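Local coordinates for protein putative oxidoreductase (Bacteroides fragilis NCTC 9343, PDB 3EOF) that binds FMN as a two-chain assembly and probably acts as an oxidoreductase of the nitroreductase family, at residues L150-T155 and E235-V240; D23-L28 and A71-T76; D27-S32 and Y44-T49. All coordinates share one frame; numbering follows the deposited sequence.

Contact 1 (L150-T155 and E235-V240)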
loop_
_atom_site.group_PDB
_atom_site.type_symbol
_atom_site.label_atom_id
_atom_site.label_comp_id
_atom_site.label_asym_id
_atom_site.label_seq_id
_atom_site.Cartn_x
_atom_site.Cartn_y
_atom_site.Cartn_z
ATOM N N LEU A 150 11.353 -14.979 2.976
ATOM C CA LEU A 150 10.888 -13.777 3.661
ATOM C C LEU A 150 10.973 -12.504 2.809
ATOM O O LEU A 150 10.893 -11.369 3.332
ATOM C CB LEU A 150 11.548 -13.621 5.019
ATOM C CG LEU A 150 11.277 -14.745 6.005
ATOM C CD1 LEU A 150 11.941 -14.392 7.334
ATOM C CD2 LEU A 150 9.790 -15.008 6.169
ATOM N N VAL A 151 11.083 -12.705 1.489
ATOM C CA VAL A 151 11.077 -11.620 0.487
ATOM C C VAL A 151 10.046 -12.031 -0.545
ATOM O O VAL A 151 10.037 -13.160 -1.003
ATOM C CB VAL A 151 12.440 -11.345 -0.192
ATOM C CG1 VAL A 151 12.327 -10.135 -1.116
ATOM C CG2 VAL A 151 13.586 -11.103 0.890
ATOM N N PHE A 152 9.148 -11.102 -0.845
ATOM C CA PHE A 152 8.059 -11.338 -1.733
ATOM C C PHE A 152 7.808 -10.075 -2.580
ATOM O O PHE A 152 7.684 -8.972 -2.032
ATOM C CB PHE A 152 6.798 -11.710 -0.889
ATOM C CG PHE A 152 5.680 -12.274 -1.729
ATOM C CD1 PHE A 152 4.885 -11.434 -2.494
ATOM C CD2 PHE A 152 5.455 -13.637 -1.782
ATOM C CE1 PHE A 152 3.895 -11.942 -3.331
ATOM C CE2 PHE A 152 4.468 -14.155 -2.609
ATOM C CZ PHE A 152 3.680 -13.290 -3.380
ATOM N N PRO A 153 7.718 -10.215 -3.917
ATOM C CA PRO A 153 7.490 -9.038 -4.742
ATOM C C PRO A 153 6.047 -8.579 -4.640
ATOM O O PRO A 153 5.117 -9.380 -4.812
ATOM C CB PRO A 153 7.789 -9.540 -6.136
ATOM C CG PRO A 153 7.371 -10.958 -6.105
ATOM C CD PRO A 153 7.795 -11.441 -4.756
ATOM N N ILE A 154 5.871 -7.310 -4.266
ATOM C CA ILE A 154 4.543 -6.731 -4.049
ATOM C C ILE A 154 4.061 -6.031 -5.306
ATOM O O ILE A 154 3.021 -6.402 -5.874
ATOM C CB ILE A 154 4.524 -5.763 -2.820
ATOM C CG1 ILE A 154 4.786 -6.583 -1.540
ATOM C CG2 ILE A 154 3.170 -5.030 -2.664
ATOM C CD1 ILE A 154 3.852 -7.749 -1.329
ATOM N N THR A 155 4.769 -4.999 -5.720
ATOM C CA THR A 155 4.441 -4.345 -6.979
ATOM C C THR A 155 5.715 -3.887 -7.711
ATOM O O THR A 155 6.793 -3.871 -7.134
ATOM C CB THR A 155 3.466 -3.201 -6.850
ATOM O OG1 THR A 155 3.010 -2.840 -8.173
ATOM C CG2 THR A 155 4.132 -2.036 -6.171
ATOM N N GLU A 235 -4.972 -18.988 -5.261
ATOM C CA GLU A 235 -4.311 -20.201 -4.915
ATOM C C GLU A 235 -2.828 -20.089 -5.158
ATOM O O GLU A 235 -2.021 -20.529 -4.322
ATOM C CB GLU A 235 -4.914 -21.414 -5.673
ATOM C CG GLU A 235 -6.310 -21.854 -5.171
ATOM C CD GLU A 235 -6.345 -22.113 -3.652
ATOM O OE1 GLU A 235 -5.550 -22.953 -3.177
ATOM O OE2 GLU A 235 -7.156 -21.463 -2.947
ATOM N N ASN A 236 -2.462 -19.513 -6.297
ATOM C CA ASN A 236 -1.048 -19.326 -6.639
ATOM C C ASN A 236 -0.358 -18.456 -5.549
ATOM O O ASN A 236 0.775 -18.707 -5.121
ATOM C CB ASN A 236 -0.892 -18.692 -8.039
ATOM C CG ASN A 236 0.564 -18.477 -8.413
ATOM O OD1 ASN A 236 1.291 -19.415 -8.422
ATOM N ND2 ASN A 236 0.993 -17.228 -8.642
ATOM N N LEU A 237 -1.072 -17.463 -5.066
ATOM C CA LEU A 237 -0.548 -16.561 -4.058
ATOM C C LEU A 237 -0.226 -17.306 -2.773
ATOM O O LEU A 237 0.802 -17.057 -2.145
ATOM C CB LEU A 237 -1.586 -15.496 -3.799
ATOM C CG LEU A 237 -1.298 -14.250 -2.987
ATOM C CD1 LEU A 237 0.029 -13.579 -3.388
ATOM C CD2 LEU A 237 -2.504 -13.296 -3.200
ATOM N N LEU A 238 -1.106 -18.227 -2.388
ATOM C CA LEU A 238 -0.902 -19.011 -1.177
ATOM C C LEU A 238 0.300 -19.893 -1.367
ATOM O O LEU A 238 1.129 -19.952 -0.491
ATOM C CB LEU A 238 -2.143 -19.833 -0.823
ATOM C CG LEU A 238 -3.373 -19.012 -0.421
ATOM C CD1 LEU A 238 -4.601 -19.893 -0.329
ATOM C CD2 LEU A 238 -3.088 -18.333 0.858
ATOM N N LYS A 239 0.409 -20.541 -2.528
ATOM C CA LYS A 239 1.553 -21.356 -2.840
ATOM C C LYS A 239 2.887 -20.603 -2.768
ATOM O O LYS A 239 3.864 -21.105 -2.223
ATOM C CB LYS A 239 1.403 -21.999 -4.229
ATOM C CG LYS A 239 0.351 -23.076 -4.300
ATOM C CD LYS A 239 0.267 -23.675 -5.725
ATOM C CE LYS A 239 -0.764 -24.807 -5.774
ATOM N NZ LYS A 239 -0.936 -25.420 -7.158
ATOM N N VAL A 240 2.932 -19.410 -3.340
ATOM C CA VAL A 240 4.164 -18.651 -3.395
ATOM C C VAL A 240 4.480 -18.067 -2.028
ATOM O O VAL A 240 5.657 -18.026 -1.632
ATOM C CB VAL A 240 4.126 -17.570 -4.491
ATOM C CG1 VAL A 240 5.436 -16.781 -4.546
ATOM C CG2 VAL A 240 3.878 -18.228 -5.825
#
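The ring of Phe152 wedges against Leu237 and Val240, which sit one turn apart on the same flank of helix 227-243, and apolar contact alone joins the two segments. The closest approach is that of Phe152 CE2 to Val240 CG1, 3.4 Å. Phe152 CZ lies 3.7 Å from Leu237 CD1. Both methyl groups come to the ring obliquely, and each aliphatic side chain crosses the phenylalanine at about a right angle. With CG anti to the backbone N (chi1 -167°), Phe152 directs its ring out of the strand to the helix. An edge-to-face contact pairs this ring with Phe103 of helix 100-123, and Leu237 also packs on Leu104 of the second subunit.

Polar bonds act around this apolar patch. The amide of Gln244, just past the helix, hydrogen-bonds Val151 O, tying the helix end to the strand. Phe152 pairs through its backbone with Ala79, and further along the strand Ile154 and Thr155 both face Phe77, a classic beta bulge. The C-terminal helix is thus laid against an inner strand of the antiparallel sheet of this nitroreductase-family fold.

Contact 2 (D23-L28 and A71-T76)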
loop_
_atom_site.group_PDB
_atom_site.type_symbol
_atom_site.label_atom_id
_atom_site.label_comp_id
_atom_site.label_asym_id
_atom_site.label_seq_id
_atom_site.Cartn_x
_atom_site.Cartn_y
_atom_site.Cartn_z
ATOM N N ASP A 23 22.001 9.491 -9.127
ATOM C CA ASP A 23 21.766 10.543 -8.113
ATOM C C ASP A 23 20.270 10.773 -7.900
ATOM O O ASP A 23 19.794 10.787 -6.758
ATOM C CB ASP A 23 22.459 11.881 -8.448
ATOM C CG ASP A 23 23.992 11.878 -8.204
ATOM O OD1 ASP A 23 24.543 10.813 -7.878
ATOM O OD2 ASP A 23 24.646 12.964 -8.355
ATOM N N LEU A 24 19.540 10.921 -9.001
ATOM C CA LEU A 24 18.081 11.172 -8.967
ATOM C C LEU A 24 17.288 9.961 -8.485
ATOM O O LEU A 24 16.496 10.079 -7.555
ATOM C CB LEU A 24 17.539 11.697 -10.329
ATOM C CG LEU A 24 16.026 12.002 -10.377
ATOM C CD1 LEU A 24 15.652 13.012 -9.294
ATOM C CD2 LEU A 24 15.588 12.477 -11.741
ATOM N N LEU A 25 17.465 8.808 -9.119
ATOM C CA LEU A 25 16.784 7.618 -8.642
ATOM C C LEU A 25 17.061 7.365 -7.133
ATOM O O LEU A 25 16.154 7.154 -6.357
ATOM C CB LEU A 25 17.148 6.380 -9.479
ATOM C CG LEU A 25 16.219 5.219 -9.196
ATOM C CD1 LEU A 25 14.731 5.464 -9.627
ATOM C CD2 LEU A 25 16.789 3.958 -9.884
ATOM N N ASN A 26 18.313 7.392 -6.717
ATOM C CA ASN A 26 18.633 7.151 -5.323
ATOM C C ASN A 26 18.082 8.206 -4.401
ATOM O O ASN A 26 17.718 7.891 -3.284
ATOM C CB ASN A 26 20.135 7.030 -5.115
ATOM C CG ASN A 26 20.734 5.765 -5.728
ATOM O OD1 ASN A 26 20.062 4.737 -5.923
ATOM N ND2 ASN A 26 22.018 5.841 -6.029
ATOM N N ASP A 27 18.013 9.455 -4.853
ATOM C CA ASP A 27 17.483 10.540 -4.010
ATOM C C ASP A 27 15.968 10.348 -3.806
ATOM O O ASP A 27 15.479 10.470 -2.705
ATOM C CB ASP A 27 17.794 11.898 -4.616
ATOM C CG ASP A 27 17.696 13.059 -3.602
ATOM O OD1 ASP A 27 17.773 12.840 -2.368
ATOM O OD2 ASP A 27 17.575 14.219 -4.068
ATOM N N LEU A 28 15.255 10.027 -4.884
ATOM C CA LEU A 28 13.831 9.734 -4.843
ATOM C C LEU A 28 13.567 8.537 -3.941
ATOM O O LEU A 28 12.715 8.606 -3.104
ATOM C CB LEU A 28 13.294 9.430 -6.256
ATOM C CG LEU A 28 13.258 10.602 -7.243
ATOM C CD1 LEU A 28 12.913 10.067 -8.651
ATOM C CD2 LEU A 28 12.289 11.642 -6.760
ATOM N N ALA A 71 11.089 1.337 -20.335
ATOM C CA ALA A 71 11.480 2.290 -19.285
ATOM C C ALA A 71 12.963 2.140 -18.985
ATOM O O ALA A 71 13.492 1.043 -19.057
ATOM C CB ALA A 71 10.648 2.131 -18.012
ATOM N N PRO A 72 13.654 3.266 -18.703
ATOM C CA PRO A 72 15.035 3.177 -18.323
ATOM C C PRO A 72 15.234 2.443 -16.990
ATOM O O PRO A 72 16.271 1.767 -16.795
ATOM C CB PRO A 72 15.455 4.642 -18.194
ATOM C CG PRO A 72 14.253 5.364 -17.913
ATOM C CD PRO A 72 13.221 4.673 -18.758
ATOM N N VAL A 73 14.239 2.557 -16.107
ATOM C CA VAL A 73 14.263 1.938 -14.775
ATOM C C VAL A 73 12.960 1.185 -14.506
ATOM O O VAL A 73 11.861 1.683 -14.788
ATOM C CB VAL A 73 14.472 3.016 -13.655
ATOM C CG1 VAL A 73 14.474 2.365 -12.316
ATOM C CG2 VAL A 73 15.773 3.816 -13.911
ATOM N N VAL A 74 13.118 -0.031 -13.987
ATOM C CA VAL A 74 12.034 -0.897 -13.523
ATOM C C VAL A 74 12.369 -1.174 -12.069
ATOM O O VAL A 74 13.470 -1.636 -11.751
ATOM C CB VAL A 74 11.928 -2.220 -14.335
ATOM C CG1 VAL A 74 10.772 -3.084 -13.830
ATOM C CG2 VAL A 74 11.754 -1.877 -15.796
ATOM N N LEU A 75 11.442 -0.820 -11.184
ATOM C CA LEU A 75 11.623 -1.001 -9.753
ATOM C C LEU A 75 10.660 -2.006 -9.239
ATOM O O LEU A 75 9.471 -1.823 -9.414
ATOM C CB LEU A 75 11.358 0.290 -9.013
ATOM C CG LEU A 75 12.243 1.486 -9.326
ATOM C CD1 LEU A 75 11.682 2.660 -8.545
ATOM C CD2 LEU A 75 13.725 1.216 -8.972
ATOM N N THR A 76 11.184 -3.093 -8.659
ATOM C CA THR A 76 10.381 -4.142 -8.024
ATOM C C THR A 76 10.425 -3.893 -6.523
ATOM O O THR A 76 11.478 -4.075 -5.892
ATOM C CB THR A 76 10.882 -5.550 -8.383
ATOM O OG1 THR A 76 10.868 -5.711 -9.812
ATOM C CG2 THR A 76 10.007 -6.632 -7.732
#
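Leu25 and Val73 reach for each other tip to tip, and this pair forms the tight part of the contact. Leu25 CD2 approaches Val73 CG1 to 3.7 Å, and its sister methyl CD1 stands 4.1 Å from the same Val73 CG1. One valine methyl therefore meets both branches of the leucine fork. Leu25 extends into the interface because its CG lies anti to the backbone N (chi1 -167°). Leu75, two residues further along the strand and on the same face of the sheet, touches Leu25 more loosely: its CD2 lies 4.2 Å from Leu25 CD2.

This is a helix-on-sheet contact of the nitroreductase family's alpha+beta fold, with helix 22-32 lying over the antiparallel sheet in which strand 73-80 is an inner member. Phe117 of helix 100-123 touches both Leu25 and Leu75, so the aromatic ring of a second helix borders the same hydrophobic layer, while backbone pairing with Val159 and Val157 of strand 151-160 fixes Val73 and Leu75 from the strand side.

Away from this layer the character changes. The outer side of the helix, with Asp23 at its most open point, faces solvent or the second subunit: Asn26 packs on Ile178 of that subunit, and Asp27 OD2 makes a long, weak ion pair with Lys7 of the same neighbouring chain. Separately, where the chain enters the strand, Lys55 NZ hydrogen-bonds the carbonyl oxygens of both Ala71 and Pro72.

Contact 3 (D27-S32 and Y44-T49)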
loop_
_atom_site.group_PDB
_atom_site.type_symbol
_atom_site.label_atom_id
_atom_site.label_comp_id
_atom_site.label_asym_id
_atom_site.label_seq_id
_atom_site.Cartn_x
_atom_site.Cartn_y
_atom_site.Cartn_z
ATOM N N ASP A 27 18.013 9.455 -4.853
ATOM C CA ASP A 27 17.483 10.540 -4.010
ATOM C C ASP A 27 15.968 10.348 -3.806
ATOM O O ASP A 27 15.479 10.470 -2.705
ATOM C CB ASP A 27 17.794 11.898 -4.616
ATOM C CG ASP A 27 17.696 13.059 -3.602
ATOM O OD1 ASP A 27 17.773 12.840 -2.368
ATOM O OD2 ASP A 27 17.575 14.219 -4.068
ATOM N N LEU A 28 15.255 10.027 -4.884
ATOM C CA LEU A 28 13.831 9.734 -4.843
ATOM C C LEU A 28 13.567 8.537 -3.941
ATOM O O LEU A 28 12.715 8.606 -3.104
ATOM C CB LEU A 28 13.294 9.430 -6.256
ATOM C CG LEU A 28 13.258 10.602 -7.243
ATOM C CD1 LEU A 28 12.913 10.067 -8.651
ATOM C CD2 LEU A 28 12.289 11.642 -6.760
ATOM N N LEU A 29 14.303 7.441 -4.123
ATOM C CA LEU A 29 14.154 6.266 -3.267
ATOM C C LEU A 29 14.499 6.599 -1.801
ATOM O O LEU A 29 13.684 6.352 -0.928
ATOM C CB LEU A 29 14.950 5.081 -3.811
ATOM C CG LEU A 29 14.436 4.420 -5.102
ATOM C CD1 LEU A 29 15.521 3.651 -5.763
ATOM C CD2 LEU A 29 13.210 3.540 -4.847
ATOM N N GLU A 30 15.628 7.252 -1.531
ATOM C CA GLU A 30 15.988 7.562 -0.168
ATOM C C GLU A 30 14.876 8.348 0.513
ATOM O O GLU A 30 14.556 8.095 1.678
ATOM C CB GLU A 30 17.299 8.342 -0.093
ATOM C CG GLU A 30 17.787 8.531 1.330
ATOM C CD GLU A 30 19.104 9.268 1.437
ATOM O OE1 GLU A 30 19.690 9.670 0.412
ATOM O OE2 GLU A 30 19.565 9.419 2.570
ATOM N N THR A 31 14.297 9.306 -0.208
ATOM C CA THR A 31 13.187 10.112 0.307
ATOM C C THR A 31 11.938 9.242 0.431
ATOM O O THR A 31 11.240 9.294 1.420
ATOM C CB THR A 31 12.916 11.386 -0.543
ATOM O OG1 THR A 31 14.127 12.145 -0.737
ATOM C CG2 THR A 31 11.916 12.274 0.154
ATOM N N SER A 32 11.660 8.392 -0.535
ATOM C CA SER A 32 10.483 7.549 -0.398
ATOM C C SER A 32 10.545 6.725 0.885
ATOM O O SER A 32 9.524 6.489 1.522
ATOM C CB SER A 32 10.290 6.663 -1.621
ATOM O OG SER A 32 11.199 5.587 -1.622
ATOM N N TYR A 44 10.899 -3.734 3.640
ATOM C CA TYR A 44 10.916 -3.754 2.199
ATOM C C TYR A 44 12.318 -3.677 1.662
ATOM O O TYR A 44 13.263 -3.268 2.350
ATOM C CB TYR A 44 10.139 -2.530 1.651
ATOM C CG TYR A 44 10.480 -1.211 2.336
ATOM C CD1 TYR A 44 11.584 -0.476 1.952
ATOM C CD2 TYR A 44 9.728 -0.723 3.396
ATOM C CE1 TYR A 44 11.915 0.715 2.583
ATOM C CE2 TYR A 44 10.077 0.475 4.049
ATOM C CZ TYR A 44 11.159 1.185 3.607
ATOM O OH TYR A 44 11.517 2.380 4.187
ATOM N N SER A 45 12.436 -4.096 0.413
ATOM C CA SER A 45 13.632 -3.947 -0.370
ATOM C C SER A 45 13.110 -3.538 -1.724
ATOM O O SER A 45 11.980 -3.828 -2.066
ATOM C CB SER A 45 14.412 -5.249 -0.485
ATOM O OG SER A 45 15.102 -5.488 0.721
ATOM N N VAL A 46 13.954 -2.855 -2.469
ATOM C CA VAL A 46 13.662 -2.395 -3.807
ATOM C C VAL A 46 14.749 -2.934 -4.724
ATOM O O VAL A 46 15.957 -2.593 -4.580
ATOM C CB VAL A 46 13.666 -0.835 -3.894
ATOM C CG1 VAL A 46 13.226 -0.373 -5.337
ATOM C CG2 VAL A 46 12.785 -0.198 -2.785
ATOM N N VAL A 47 14.354 -3.783 -5.672
ATOM C CA VAL A 47 15.267 -4.216 -6.685
ATOM C C VAL A 47 15.157 -3.226 -7.848
ATOM O O VAL A 47 14.067 -2.993 -8.400
ATOM C CB VAL A 47 15.005 -5.650 -7.170
ATOM C CG1 VAL A 47 16.036 -6.007 -8.173
ATOM C CG2 VAL A 47 15.051 -6.609 -6.002
ATOM N N VAL A 48 16.299 -2.635 -8.193
ATOM C CA VAL A 48 16.445 -1.674 -9.294
ATOM C C VAL A 48 17.011 -2.425 -10.506
ATOM O O VAL A 48 18.106 -2.956 -10.445
ATOM C CB VAL A 48 17.390 -0.510 -8.920
ATOM C CG1 VAL A 48 17.596 0.453 -10.122
ATOM C CG2 VAL A 48 16.851 0.241 -7.650
ATOM N N THR A 49 16.193 -2.500 -11.565
ATOM C CA THR A 49 16.501 -3.092 -12.851
ATOM C C THR A 49 16.704 -2.044 -13.959
ATOM O O THR A 49 15.792 -1.358 -14.359
ATOM C CB THR A 49 15.383 -4.022 -13.231
ATOM O OG1 THR A 49 15.290 -5.020 -12.202
ATOM C CG2 THR A 49 15.578 -4.632 -14.621
#
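Asp27 O is gripped by two donors from one residue: Thr31 OG1 at 2.9 Å and Thr31 N at 3.0 Å, the latter being the ordinary helical bond. They reach Asp27 O from opposite faces of its carbonyl plane, the hydroxyl tilted 31° from that plane. At the next residue, Ser32 OG donates to Leu29 O over 2.7 Å, lying in the carbonyl plane and on a lone pair. Both buried hydroxyls thus find their acceptors on the helix itself.

The contact between helix and strand is apolar, and Leu29 does the touching with both branches. Its CD2 meets Val46 CG1 at 3.9 Å, and its CD1 meets Val48 CG2 at 4.1 Å. Because CG stands anti to the carbonyl carbon (chi1 -70°), the fork straddles two valines that lie two residues apart on one face of the strand, crossing each of them obliquely. Leu75 of the next strand packs on all three.

Strand 44-49 is the outermost of its sheet within this chain, yet Val46, Val47 and Val48 pair in a parallel ladder with a strand of the second subunit, so the sheet continues across the interface, and Ser45 OG adds a hydrogen bond to His179 of that subunit. The loop joining helix to strand carries Ser36, Thr37, Met38, Gly39 and Gly40, which line an FMN pocket; helix 22-32, this FMN-lining loop and edge strand 44-49 thus lie in series, next to the subunit interface, in a nitroreductase-type fold.

The three contacts share one antiparallel sheet. Contacts 2 and 3 are close neighbours, with centres 7 Å apart: both start from helix 22-32, sharing Asp27 and Leu28, and end on the adjoining strands 73-80 and 44-49. Backbone pairing joins those strands, with Val74 O 2.9 Å from Thr49 N, and Leu25 CD2 packs 3.6 Å from Val48 CG1. Contact 1 comes later in the chain, and its centre lies about 23 Å and 20 Å from those of contacts 2 and 3; it brings helix 227-243 to strand 151-160, next to 73-80. An early helix, 22-32, and the last helix, 227-243, are thus packed on one sheet, and all three contacts also border the second subunit.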